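Local coordinates for YrdC-like domain-containing protein (Streptococcus mutans, PDB 3L7V), which is of unknown function but belongs to the YrdC-like family and may bind double-stranded RNA and act in tRNA modification, at residues A[53-59]-A[71-77]; A[93-97]-A[159-165]; A[127-132]-A[238-243]. All blocks are in the same frame, centred on the assembly; numbering follows the deposited sequence.

All three contacts reach one mixed beta-sheet. Contact 1 closes first along the chain, joining the turn before strand 59-64 to the end of strand 67-72 and the start of helix 75-85. That helix leads on to strand 94-96 of contact 2; the two contacts, whose centres are about 16 Å apart, touch where Met71 packs on Leu96. Contacts 2 and 3 alternate along the chain and lie about 9 Å apart between centres, because strands 158-163 and 127-132 are neighbours that share backbone bonds. Contacts 1 and 3, about 25 Å apart between centres, sit on opposite sides of the chain's centre. Together they tie distant parts of the sequence into one YrdC-like sheet.

Contact 1. Residues A[53-59]-A[71-77]; sequences VKGEGGV and MTSDKKG
Asp74 ties the two segments together with its two carboxylate oxygens. OD2 accepts from Gly57 N on its syn side, at 2.9 Å and nearly straight (169°), while OD1 accepts from Gly77 N at 2.8 Å, met nearly along the C-O bond. Its CG stands between the backbone N and the carbonyl carbon (chi1 59°), which lets the short acid serve as N-cap of helix 75-85 and still reach across. Ser73 OG donates to Val53 O at 3.0 Å from above the carbonyl plane, so this carbonyl near the end of helix 47-54 gains a partner. A water accepts from Ser73 N at 2.9 Å and lies close to Gly58 O, bridging the backbones.

Shape decides the glycines. Gly55 to Gly58 form a type II turn, closed by Gly58 N on Gly55 O at 3.0 Å; Gly57 takes the positive phi that glycine tolerates easily, and its CA rests 4.1 Å from Lys76 CB. Gly77, in the first turn of the helix, has no side chain to run into Thr72 CB and Gly58 O.

Among the apolar contacts, Val53 CG2 lies 4.0 Å from Thr72 CA, and Met176 of helix 167-180 covers Val53 and Ser73. Joining the turn that enters strand 59-64 to the N-capped helix that follows strand 67-72, the contact closes the open end of a beta-hairpin.

Contact 2. Residues A[93-97]-A[159-165]; sequences GVVLC and SCFVIKF
Phe165 faces Leu96 because its first torsion (chi1 46°) tucks the ring back over its own backbone. Leu96 CD2 then sits over the middle of the ring, 3.8 Å from the centroid and 4° off the normal, a CH-pi contact. Cys97 points SG away from its own carbonyl carbon (chi1 -66°), which sets the sulfur at the edge of the Phe161 ring, 3.8 Å from CD1. Val95 CG2 lies over one face of that same ring, so the branched valine and the small thiol fit round two sides of it; Trp133 meets it too, and Leu103 and Leu106 of helix 100-106 also pack against it.

Between the side chains the backbones pair as parallel strands, Val95 beside Phe161 and Leu96 beside Val162. Val95 N donates to Cys160 O at 2.9 Å, Val162 N to Val95 O at 3.1 Å and Cys97 N to Val162 O at 3.1 Å. Beyond the last bond the strands part, and a water takes over, donating to Cys97 O and accepting from Lys164 N, each at 2.9 Å. Cys97 O also meets the edge of the Phe165 ring, 3.7 Å from CE2.

Val94 CG1 meets Cys160 CB and its CG2 meets Val162 CG2, and a sulfate ion, probably from the crystallisation liquor, lies near this valine. Chemically, then, the Val95 and Phe161 side is packed with aromatic, aliphatic and sulfur contacts against helix 100-106, whereas the Val94 and Cys160 side is partly exposed; the sulfate may mark a pocket there, though it does not establish one.

Contact 3. Residues A[127-132]-A[238-243]; sequences LGCILP and VMVSMV
Gly128 O accepts from Val240 N at 2.9 Å, nearly along the carbonyl direction. The flat carbonyl group of Val240 receives Ile130 N at 3.1 Å, tilted 26° from its plane, and also meets Cys129 CA at 3.2 Å in a CH...O contact. Ile130 O takes Met242 N in its own plane at 3.2 Å. Gly128 N to Val238 O is a weak bond. At the far end Pro132 presents its ring carbon CG to Val243 CG2, 4.0 Å away, the ring and the valine lying alongside, pointing opposite ways.

On one face the selenomethionine Met239 bends at the CG-SE bond (chi3 46°), bringing CE to Ile130 CD1 at 3.5 Å, tighter than usual carbon packing. Gly128, with no side chain, leaves the space beside Met239 CG to this residue, which rises from the sheet and turns its methyl over Ile130. On the other face Cys129 SG lies near Val240 CB, and Leu131 CD2 touches Met242 CB at 3.6 Å; the slim thiol, the leucine and the long unbranched methionine-type chain, with selenium in the place of sulfur, fit under helix 111-123, whose Tyr117 and Phe116 cover them.

Strands 127-132 and 239-241, more than 100 residues apart, run parallel with a 26° twist. Strand 158-163 flanks the first and strand 265-268 the second, both antiparallel, giving the twisted mixed sheet backed by helices of the YrdC-like alpha/beta fold.

Contact 1. Residues A[53-59]-A[71-77]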
loop_
_atom_site.group_PDB
_atom_site.type_symbol
_atom_site.label_atom_id
_atom_site.label_comp_id
_atom_site.label_asym_id
_atom_site.label_seq_id
_atom_site.Cartn_x
_atom_site.Cartn_y
_atom_site.Cartn_z
ATOM N N VAL A 53 2.303 1.613 17.240
ATOM C CA VAL A 53 1.823 0.574 16.330
ATOM C C VAL A 53 2.293 -0.826 16.776
ATOM O O VAL A 53 1.606 -1.839 16.577
ATOM C CB VAL A 53 2.184 0.899 14.845
ATOM C CG1 VAL A 53 3.616 0.520 14.523
ATOM C CG2 VAL A 53 1.226 0.210 13.908
ATOM N N LYS A 54 3.455 -0.871 17.405
ATOM C CA LYS A 54 3.936 -2.093 18.034
ATOM C C LYS A 54 2.998 -2.581 19.171
ATOM O O LYS A 54 2.810 -3.787 19.344
ATOM C CB LYS A 54 5.353 -1.875 18.547
ATOM C CG LYS A 54 5.983 -3.086 19.181
ATOM C CD LYS A 54 7.386 -2.761 19.661
ATOM C CE LYS A 54 7.945 -3.896 20.492
ATOM N NZ LYS A 54 9.343 -3.595 20.901
ATOM N N GLY A 55 2.403 -1.653 19.925
ATOM C CA GLY A 55 1.459 -2.006 20.980
ATOM C C GLY A 55 0.111 -2.551 20.500
ATOM O O GLY A 55 -0.406 -2.140 19.455
ATOM N N GLU A 56 -0.470 -3.472 21.270
ATOM C CA GLU A 56 -1.745 -4.113 20.917
ATOM C C GLU A 56 -2.846 -3.104 20.573
ATOM O O GLU A 56 -3.177 -2.251 21.387
ATOM C CB GLU A 56 -2.214 -5.035 22.061
ATOM C CG GLU A 56 -3.461 -5.896 21.761
ATOM C CD GLU A 56 -3.911 -6.727 22.966
ATOM O OE1 GLU A 56 -4.926 -7.447 22.870
ATOM O OE2 GLU A 56 -3.242 -6.667 24.020
ATOM N N GLY A 57 -3.406 -3.208 19.368
ATOM C CA GLY A 57 -4.489 -2.340 18.925
ATOM C C GLY A 57 -4.106 -0.922 18.509
ATOM O O GLY A 57 -4.969 -0.069 18.312
ATOM N N GLY A 58 -2.815 -0.652 18.379
ATOM C CA GLY A 58 -2.363 0.688 18.030
ATOM C C GLY A 58 -2.794 1.130 16.640
ATOM O O GLY A 58 -2.846 0.316 15.714
ATOM N N VAL A 59 -3.097 2.423 16.511
ATOM C CA VAL A 59 -3.547 3.052 15.261
ATOM C C VAL A 59 -3.012 4.485 15.158
ATOM O O VAL A 59 -3.213 5.294 16.076
ATOM C CB VAL A 59 -5.092 3.152 15.174
ATOM C CG1 VAL A 59 -5.500 3.877 13.903
ATOM C CG2 VAL A 59 -5.758 1.777 15.255
HETATM N N MSE A 71 -2.744 3.720 9.646
HETATM C CA MSE A 71 -1.828 2.578 9.751
HETATM C C MSE A 71 -2.055 1.758 11.027
HETATM O O MSE A 71 -2.178 2.329 12.125
HETATM C CB MSE A 71 -0.374 3.071 9.797
HETATM C CG MSE A 71 0.273 3.428 8.478
HETATM SE SE MSE A 71 2.173 3.919 8.704
HETATM C CE MSE A 71 2.694 2.543 10.016
ATOM N N THR A 72 -2.071 0.428 10.886
ATOM C CA THR A 72 -2.194 -0.512 12.016
ATOM C C THR A 72 -1.475 -1.839 11.730
ATOM O O THR A 72 -1.045 -2.089 10.599
ATOM C CB THR A 72 -3.680 -0.807 12.419
ATOM O OG1 THR A 72 -4.401 -1.383 11.321
ATOM C CG2 THR A 72 -4.371 0.453 12.844
ATOM N N SER A 73 -1.352 -2.687 12.755
ATOM C CA SER A 73 -0.654 -3.964 12.602
ATOM C C SER A 73 -1.356 -5.205 13.201
ATOM O O SER A 73 -0.760 -6.279 13.251
ATOM C CB SER A 73 0.796 -3.857 13.101
ATOM O OG SER A 73 0.851 -3.817 14.512
ATOM N N ASP A 74 -2.612 -5.076 13.630
ATOM C CA ASP A 74 -3.368 -6.249 14.072
ATOM C C ASP A 74 -4.878 -6.156 13.854
ATOM O O ASP A 74 -5.397 -5.122 13.439
ATOM C CB ASP A 74 -3.054 -6.579 15.537
ATOM C CG ASP A 74 -3.369 -5.426 16.478
ATOM O OD1 ASP A 74 -4.204 -4.562 16.121
ATOM O OD2 ASP A 74 -2.770 -5.386 17.574
ATOM N N LYS A 75 -5.584 -7.246 14.133
ATOM C CA LYS A 75 -7.041 -7.291 13.952
ATOM C C LYS A 75 -7.808 -6.226 14.770
ATOM O O LYS A 75 -8.701 -5.550 14.242
ATOM C CB LYS A 75 -7.563 -8.700 14.262
ATOM C CG LYS A 75 -9.073 -8.863 14.188
ATOM C CD LYS A 75 -9.565 -8.851 12.760
ATOM C CE LYS A 75 -11.055 -9.201 12.689
ATOM N NZ LYS A 75 -11.337 -10.643 12.946
ATOM N N LYS A 76 -7.463 -6.083 16.050
ATOM C CA LYS A 76 -8.052 -5.040 16.901
ATOM C C LYS A 76 -7.882 -3.617 16.334
ATOM O O LYS A 76 -8.784 -2.783 16.449
ATOM C CB LYS A 76 -7.475 -5.102 18.320
ATOM C CG LYS A 76 -8.421 -5.638 19.368
ATOM C CD LYS A 76 -9.373 -4.545 19.865
ATOM C CE LYS A 76 -10.508 -4.284 18.878
ATOM N NZ LYS A 76 -11.288 -3.055 19.199
ATOM N N GLY A 77 -6.724 -3.338 15.737
ATOM C CA GLY A 77 -6.493 -2.046 15.112
ATOM C C GLY A 77 -7.273 -1.890 13.815
ATOM O O GLY A 77 -7.732 -0.792 13.494
HETATM O O HOH W 1 -1.531 -2.372 15.650
HETATM O O HOH W 2 0.032 -4.488 17.512
#

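Contact 2. Residues A[93-97]-A[159-165]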
loop_
_atom_site.group_PDB
_atom_site.type_symbol
_atom_site.label_atom_id
_atom_site.label_comp_id
_atom_site.label_asym_id
_atom_site.label_seq_id
_atom_site.Cartn_x
_atom_site.Cartn_y
_atom_site.Cartn_z
ATOM N N GLY A 93 -7.804 -3.639 3.458
ATOM C CA GLY A 93 -6.614 -2.803 3.568
ATOM C C GLY A 93 -5.471 -3.393 2.740
ATOM O O GLY A 93 -5.520 -4.561 2.340
ATOM N N VAL A 94 -4.439 -2.588 2.490
ATOM C CA VAL A 94 -3.290 -2.997 1.673
ATOM C C VAL A 94 -2.074 -3.362 2.535
ATOM O O VAL A 94 -1.987 -2.941 3.698
ATOM C CB VAL A 94 -2.877 -1.855 0.728
ATOM C CG1 VAL A 94 -4.100 -1.292 0.006
ATOM C CG2 VAL A 94 -2.173 -0.758 1.505
ATOM N N VAL A 95 -1.140 -4.132 1.970
ATOM C CA VAL A 95 0.106 -4.502 2.665
ATOM C C VAL A 95 1.284 -3.560 2.338
ATOM O O VAL A 95 1.700 -3.456 1.185
ATOM C CB VAL A 95 0.524 -5.965 2.359
ATOM C CG1 VAL A 95 1.762 -6.340 3.150
ATOM C CG2 VAL A 95 -0.601 -6.932 2.662
ATOM N N LEU A 96 1.819 -2.881 3.352
ATOM C CA LEU A 96 2.931 -1.931 3.158
ATOM C C LEU A 96 4.307 -2.609 3.290
ATOM O O LEU A 96 4.692 -3.001 4.392
ATOM C CB LEU A 96 2.845 -0.773 4.169
ATOM C CG LEU A 96 1.634 0.173 4.174
ATOM C CD1 LEU A 96 1.690 1.105 5.378
ATOM C CD2 LEU A 96 1.535 0.976 2.882
ATOM N N CYS A 97 5.040 -2.727 2.178
ATOM C CA CYS A 97 6.351 -3.409 2.148
ATOM C C CYS A 97 7.535 -2.455 2.400
ATOM O O CYS A 97 7.676 -1.431 1.732
ATOM C CB CYS A 97 6.555 -4.169 0.810
ATOM S SG CYS A 97 5.426 -5.595 0.529
ATOM N N SER A 159 -3.935 -9.908 -2.018
ATOM C CA SER A 159 -3.794 -8.570 -1.413
ATOM C C SER A 159 -3.114 -7.602 -2.380
ATOM O O SER A 159 -2.546 -8.032 -3.399
ATOM C CB SER A 159 -2.973 -8.610 -0.115
ATOM O OG SER A 159 -3.535 -9.462 0.871
ATOM N N CYS A 160 -3.179 -6.303 -2.063
ATOM C CA CYS A 160 -2.404 -5.283 -2.773
ATOM C C CYS A 160 -1.095 -4.989 -2.024
ATOM O O CYS A 160 -1.131 -4.477 -0.904
ATOM C CB CYS A 160 -3.208 -3.979 -2.936
ATOM S SG CYS A 160 -2.320 -2.654 -3.863
ATOM N N PHE A 161 0.044 -5.304 -2.647
ATOM C CA PHE A 161 1.369 -5.071 -2.046
ATOM C C PHE A 161 2.007 -3.782 -2.609
ATOM O O PHE A 161 2.176 -3.654 -3.821
ATOM C CB PHE A 161 2.307 -6.274 -2.307
ATOM C CG PHE A 161 1.919 -7.542 -1.571
ATOM C CD1 PHE A 161 2.488 -7.855 -0.342
ATOM C CD2 PHE A 161 0.996 -8.422 -2.116
ATOM C CE1 PHE A 161 2.138 -9.009 0.327
ATOM C CE2 PHE A 161 0.635 -9.579 -1.446
ATOM C CZ PHE A 161 1.209 -9.875 -0.222
ATOM N N VAL A 162 2.384 -2.848 -1.739
ATOM C CA VAL A 162 2.829 -1.508 -2.163
ATOM C C VAL A 162 4.258 -1.209 -1.730
ATOM O O VAL A 162 4.623 -1.537 -0.609
ATOM C CB VAL A 162 1.938 -0.412 -1.523
ATOM C CG1 VAL A 162 2.274 0.941 -2.091
ATOM C CG2 VAL A 162 0.476 -0.723 -1.734
ATOM N N ILE A 163 5.044 -0.564 -2.602
ATOM C CA ILE A 163 6.405 -0.089 -2.282
ATOM C C ILE A 163 6.568 1.412 -2.552
ATOM O O ILE A 163 5.792 1.990 -3.298
ATOM C CB ILE A 163 7.509 -0.789 -3.156
ATOM C CG1 ILE A 163 7.163 -0.678 -4.654
ATOM C CG2 ILE A 163 7.747 -2.228 -2.723
ATOM C CD1 ILE A 163 8.284 -1.069 -5.606
ATOM N N LYS A 164 7.604 2.020 -1.961
ATOM C CA LYS A 164 7.998 3.423 -2.207
ATOM C C LYS A 164 6.853 4.430 -2.095
ATOM O O LYS A 164 6.732 5.345 -2.905
ATOM C CB LYS A 164 8.719 3.587 -3.564
ATOM C CG LYS A 164 10.054 2.837 -3.683
ATOM C CD LYS A 164 11.075 3.297 -2.626
ATOM C CE LYS A 164 12.328 2.411 -2.620
ATOM N NZ LYS A 164 13.348 2.929 -1.648
ATOM N N PHE A 165 6.043 4.270 -1.060
ATOM C CA PHE A 165 4.822 5.040 -0.890
ATOM C C PHE A 165 5.002 6.347 -0.132
ATOM O O PHE A 165 4.067 7.125 -0.041
ATOM C CB PHE A 165 3.774 4.177 -0.168
ATOM C CG PHE A 165 4.318 3.441 1.043
ATOM C CD1 PHE A 165 4.215 3.989 2.312
ATOM C CD2 PHE A 165 4.933 2.202 0.903
ATOM C CE1 PHE A 165 4.712 3.309 3.427
ATOM C CE2 PHE A 165 5.427 1.522 2.006
ATOM C CZ PHE A 165 5.317 2.081 3.272
HETATM O O HOH W 3 9.000 0.739 0.274
#

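Contact 3. Residues A[127-132]-A[238-243]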
loop_
_atom_site.group_PDB
_atom_site.type_symbol
_atom_site.label_atom_id
_atom_site.label_comp_id
_atom_site.label_asym_id
_atom_site.label_seq_id
_atom_site.Cartn_x
_atom_site.Cartn_y
_atom_site.Cartn_z
ATOM N N LEU A 127 4.207 2.256 -6.276
ATOM C CA LEU A 127 3.569 1.201 -7.076
ATOM C C LEU A 127 2.803 0.189 -6.208
ATOM O O LEU A 127 3.336 -0.274 -5.201
ATOM C CB LEU A 127 4.646 0.469 -7.919
ATOM C CG LEU A 127 4.256 -0.773 -8.719
ATOM C CD1 LEU A 127 3.524 -0.384 -10.018
ATOM C CD2 LEU A 127 5.499 -1.600 -9.031
ATOM N N GLY A 128 1.577 -0.165 -6.612
ATOM C CA GLY A 128 0.818 -1.245 -5.982
ATOM C C GLY A 128 0.319 -2.344 -6.942
ATOM O O GLY A 128 -0.216 -2.049 -8.009
ATOM N N CYS A 129 0.494 -3.615 -6.576
ATOM C CA CYS A 129 0.061 -4.722 -7.435
ATOM C C CYS A 129 -0.735 -5.764 -6.658
ATOM O O CYS A 129 -0.362 -6.142 -5.541
ATOM C CB CYS A 129 1.251 -5.421 -8.130
ATOM S SG CYS A 129 2.259 -4.456 -9.327
ATOM N N ILE A 130 -1.810 -6.248 -7.271
ATOM C CA ILE A 130 -2.654 -7.285 -6.687
ATOM C C ILE A 130 -2.067 -8.662 -6.986
ATOM O O ILE A 130 -2.028 -9.085 -8.152
ATOM C CB ILE A 130 -4.094 -7.202 -7.238
ATOM C CG1 ILE A 130 -4.671 -5.811 -6.983
ATOM C CG2 ILE A 130 -4.997 -8.284 -6.617
ATOM C CD1 ILE A 130 -6.111 -5.687 -7.378
ATOM N N LEU A 131 -1.616 -9.345 -5.926
ATOM C CA LEU A 131 -0.965 -10.664 -6.011
ATOM C C LEU A 131 -1.575 -11.739 -5.064
ATOM O O LEU A 131 -2.253 -11.405 -4.100
ATOM C CB LEU A 131 0.540 -10.506 -5.726
ATOM C CG LEU A 131 1.356 -9.698 -6.750
ATOM C CD1 LEU A 131 2.706 -9.241 -6.182
ATOM C CD2 LEU A 131 1.537 -10.491 -8.064
ATOM N N PRO A 132 -1.327 -13.034 -5.342
ATOM C CA PRO A 132 -1.694 -14.115 -4.405
ATOM C C PRO A 132 -0.622 -14.319 -3.331
ATOM O O PRO A 132 0.530 -13.961 -3.558
ATOM C CB PRO A 132 -1.737 -15.370 -5.296
ATOM C CG PRO A 132 -1.401 -14.896 -6.723
ATOM C CD PRO A 132 -0.704 -13.566 -6.568
ATOM N N VAL A 238 -1.111 4.482 -8.489
ATOM C CA VAL A 238 -1.509 3.538 -9.530
ATOM C C VAL A 238 -1.691 2.131 -8.959
ATOM O O VAL A 238 -0.927 1.719 -8.091
ATOM C CB VAL A 238 -0.420 3.449 -10.635
ATOM C CG1 VAL A 238 -0.662 2.248 -11.537
ATOM C CG2 VAL A 238 -0.355 4.735 -11.443
HETATM N N MSE A 239 -2.698 1.405 -9.437
HETATM C CA MSE A 239 -2.857 -0.026 -9.106
HETATM C C MSE A 239 -2.825 -0.918 -10.352
HETATM O O MSE A 239 -3.496 -0.617 -11.340
HETATM C CB MSE A 239 -4.153 -0.281 -8.318
HETATM C CG MSE A 239 -4.003 -0.122 -6.795
HETATM SE SE MSE A 239 -5.577 -0.641 -5.708
HETATM C CE MSE A 239 -6.004 -2.332 -6.534
ATOM N N VAL A 240 -2.056 -2.009 -10.301
ATOM C CA VAL A 240 -1.976 -2.964 -11.431
ATOM C C VAL A 240 -2.363 -4.381 -11.001
ATOM O O VAL A 240 -1.764 -4.931 -10.078
ATOM C CB VAL A 240 -0.549 -3.020 -12.051
ATOM C CG1 VAL A 240 -0.483 -4.043 -13.188
ATOM C CG2 VAL A 240 -0.130 -1.666 -12.570
ATOM N N SER A 241 -3.361 -4.975 -11.655
ATOM C CA SER A 241 -3.734 -6.358 -11.352
ATOM C C SER A 241 -2.815 -7.374 -12.048
ATOM O O SER A 241 -2.647 -7.334 -13.269
ATOM C CB SER A 241 -5.184 -6.629 -11.756
ATOM O OG SER A 241 -5.540 -7.959 -11.407
HETATM N N MSE A 242 -2.250 -8.290 -11.264
HETATM C CA MSE A 242 -1.311 -9.299 -11.751
HETATM C C MSE A 242 -1.871 -10.725 -11.594
HETATM O O MSE A 242 -1.121 -11.704 -11.486
HETATM C CB MSE A 242 0.036 -9.163 -11.012
HETATM C CG MSE A 242 0.822 -7.858 -11.343
HETATM SE SE MSE A 242 1.472 -7.855 -13.206
HETATM C CE MSE A 242 2.658 -6.287 -13.121
ATOM N N VAL A 243 -3.191 -10.835 -11.645
ATOM C CA VAL A 243 -3.897 -12.053 -11.282
ATOM C C VAL A 243 -5.036 -12.202 -12.286
ATOM O O VAL A 243 -5.489 -11.207 -12.831
ATOM C CB VAL A 243 -4.466 -11.880 -9.818
ATOM C CG1 VAL A 243 -5.969 -11.581 -9.817
ATOM C CG2 VAL A 243 -4.136 -13.052 -8.938
#